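Local coordinates for protein putative dienelactone hydrolase (Klebsiella pneumoniae subsp. pneumoniae MGH 78578, PDB 3F67) that probably hydrolyses ester or lactone bonds as an alpha/beta-hydrolase of the dienelactone hydrolase type, at residues A141-Y146 with L173-A178. Residues are numbered along the deposited sequence; the frame is centred on the assembly and turned at random.
Sequences AAVAWY and LGLYGA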
loop_
_atom_site.group_PDB
_atom_site.type_symbol
_atom_site.label_atom_id
_atom_site.label_comp_id
_atom_site.label_asym_id
_atom_site.label_seq_id
_atom_site.Cartn_x
_atom_site.Cartn_y
_atom_site.Cartn_z
ATOM N N ALA A 141 4.649 11.029 0.255
ATOM C CA ALA A 141 5.142 10.167 -0.817
ATOM C C ALA A 141 4.508 8.796 -0.729
ATOM O O ALA A 141 3.925 8.430 0.324
ATOM C CB ALA A 141 6.689 10.039 -0.733
ATOM N N ALA A 142 4.605 8.050 -1.842
ATOM C CA ALA A 142 3.919 6.744 -1.926
ATOM C C ALA A 142 4.760 5.791 -2.765
ATOM O O ALA A 142 5.427 6.208 -3.719
ATOM C CB ALA A 142 2.514 6.884 -2.586
ATOM N N VAL A 143 4.750 4.522 -2.378
ATOM C CA VAL A 143 5.407 3.440 -3.148
ATOM C C VAL A 143 4.395 2.322 -3.373
ATOM O O VAL A 143 3.950 1.672 -2.408
ATOM C CB VAL A 143 6.690 2.908 -2.432
ATOM C CG1 VAL A 143 7.345 1.745 -3.271
ATOM C CG2 VAL A 143 7.712 4.109 -2.291
ATOM N N ALA A 144 4.049 2.093 -4.654
ATOM C CA ALA A 144 2.990 1.116 -5.014
ATOM C C ALA A 144 3.706 -0.090 -5.617
ATOM O O ALA A 144 4.472 0.052 -6.599
ATOM C CB ALA A 144 2.069 1.747 -6.033
ATOM N N TRP A 145 3.476 -1.274 -5.048
ATOM C CA TRP A 145 4.066 -2.482 -5.613
ATOM C C TRP A 145 3.008 -3.252 -6.392
ATOM O O TRP A 145 2.021 -3.681 -5.821
ATOM C CB TRP A 145 4.578 -3.401 -4.534
ATOM C CG TRP A 145 5.599 -2.806 -3.569
ATOM C CD1 TRP A 145 5.381 -1.804 -2.630
ATOM C CD2 TRP A 145 6.961 -3.266 -3.368
ATOM N NE1 TRP A 145 6.548 -1.611 -1.889
ATOM C CE2 TRP A 145 7.505 -2.508 -2.302
ATOM C CE3 TRP A 145 7.759 -4.251 -3.994
ATOM C CZ2 TRP A 145 8.868 -2.686 -1.841
ATOM C CZ3 TRP A 145 9.079 -4.498 -3.518
ATOM C CH2 TRP A 145 9.615 -3.698 -2.451
ATOM N N TYR A 146 3.268 -3.415 -7.687
ATOM C CA TYR A 146 2.442 -4.206 -8.634
ATOM C C TYR A 146 0.947 -4.098 -8.340
ATOM O O TYR A 146 0.266 -5.116 -8.081
ATOM C CB TYR A 146 2.919 -5.668 -8.671
ATOM C CG TYR A 146 3.519 -6.225 -7.388
ATOM C CD1 TYR A 146 2.703 -6.772 -6.385
ATOM C CD2 TYR A 146 4.899 -6.277 -7.213
ATOM C CE1 TYR A 146 3.246 -7.310 -5.220
ATOM C CE2 TYR A 146 5.455 -6.844 -6.053
ATOM C CZ TYR A 146 4.640 -7.331 -5.077
ATOM O OH TYR A 146 5.175 -7.881 -3.953
ATOM N N LEU A 173 6.304 6.157 -6.506
ATOM C CA LEU A 173 7.227 5.201 -7.173
ATOM C C LEU A 173 6.446 3.898 -7.346
ATOM O O LEU A 173 5.884 3.376 -6.356
ATOM C CB LEU A 173 8.404 4.900 -6.227
ATOM C CG LEU A 173 9.272 3.709 -6.590
ATOM C CD1 LEU A 173 9.965 3.864 -8.005
ATOM C CD2 LEU A 173 10.399 3.602 -5.525
ATOM N N GLY A 174 6.413 3.345 -8.559
ATOM C CA GLY A 174 5.782 2.025 -8.739
ATOM C C GLY A 174 6.861 0.971 -8.942
ATOM O O GLY A 174 7.850 1.207 -9.633
ATOM N N LEU A 175 6.683 -0.196 -8.336
ATOM C CA LEU A 175 7.658 -1.301 -8.498
ATOM C C LEU A 175 6.891 -2.464 -9.131
ATOM O O LEU A 175 6.010 -3.051 -8.496
ATOM C CB LEU A 175 8.212 -1.682 -7.094
ATOM C CG LEU A 175 8.968 -0.515 -6.416
ATOM C CD1 LEU A 175 9.275 -0.867 -4.935
ATOM C CD2 LEU A 175 10.315 -0.166 -7.189
ATOM N N TYR A 176 7.212 -2.779 -10.399
ATOM C CA TYR A 176 6.372 -3.667 -11.217
ATOM C C TYR A 176 7.230 -4.803 -11.789
ATOM O O TYR A 176 8.450 -4.633 -11.975
ATOM C CB TYR A 176 5.677 -2.837 -12.324
ATOM C CG TYR A 176 4.451 -2.135 -11.745
ATOM C CD1 TYR A 176 4.597 -1.094 -10.796
ATOM C CD2 TYR A 176 3.155 -2.522 -12.120
ATOM C CE1 TYR A 176 3.511 -0.494 -10.219
ATOM C CE2 TYR A 176 2.017 -1.905 -11.548
ATOM C CZ TYR A 176 2.210 -0.887 -10.610
ATOM O OH TYR A 176 1.120 -0.300 -9.992
ATOM N N GLY A 177 6.599 -5.954 -12.036
ATOM C CA GLY A 177 7.318 -7.105 -12.616
ATOM C C GLY A 177 6.996 -7.303 -14.109
ATOM O O GLY A 177 5.824 -7.355 -14.500
ATOM N N ALA A 178 8.029 -7.414 -14.923
ATOM C CA ALA A 178 7.853 -7.642 -16.372
ATOM C C ALA A 178 7.113 -8.939 -16.682
ATOM O O ALA A 178 6.395 -9.007 -17.688
ATOM C CB ALA A 178 9.204 -7.611 -17.094
#
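Ala142 O accepts a hydrogen bond from Leu173 N (2.9 Å), the first of four backbone hydrogen bonds that join strands 141-145 and 172-177 as parallel neighbours. Val143, beta-branched and suited to an extended chain, holds CG1 anti to its backbone N (chi1 179°), which sets this methyl 3.6 Å from Leu175 CD1. Ala144 hydrogen-bonds both ways through its backbone, N to Leu173 O and O to Leu175 N, both nearly along the C=O axis; its small methyl, on the opposite face from Val143, packs against Thr129 and Trp130 of helix 124-133. Trp145 turns one face of its indole to Leu175, whose CD1 sits 3.5 Å from the centroid of the six-membered ring, a CH-pi contact. At Tyr146, which touches His212 of a probable Cys-His-Asp triad, phi turns positive (36°), yet N still reaches Leu175 O, from above the carbonyl plane, while CA sits over one face of the Tyr176 ring, 3.8 Å from the centroid, another CH-pi contact. Gly174 CA lies in plane at that ring's edge, where a CB would collide with Tyr176 CE1; Tyr176 OH bonds Gly147 O and Trp130 NE1. Strands 116-122 and 202-207 flank the pair; helix 224-238 covers Val143 and Leu173.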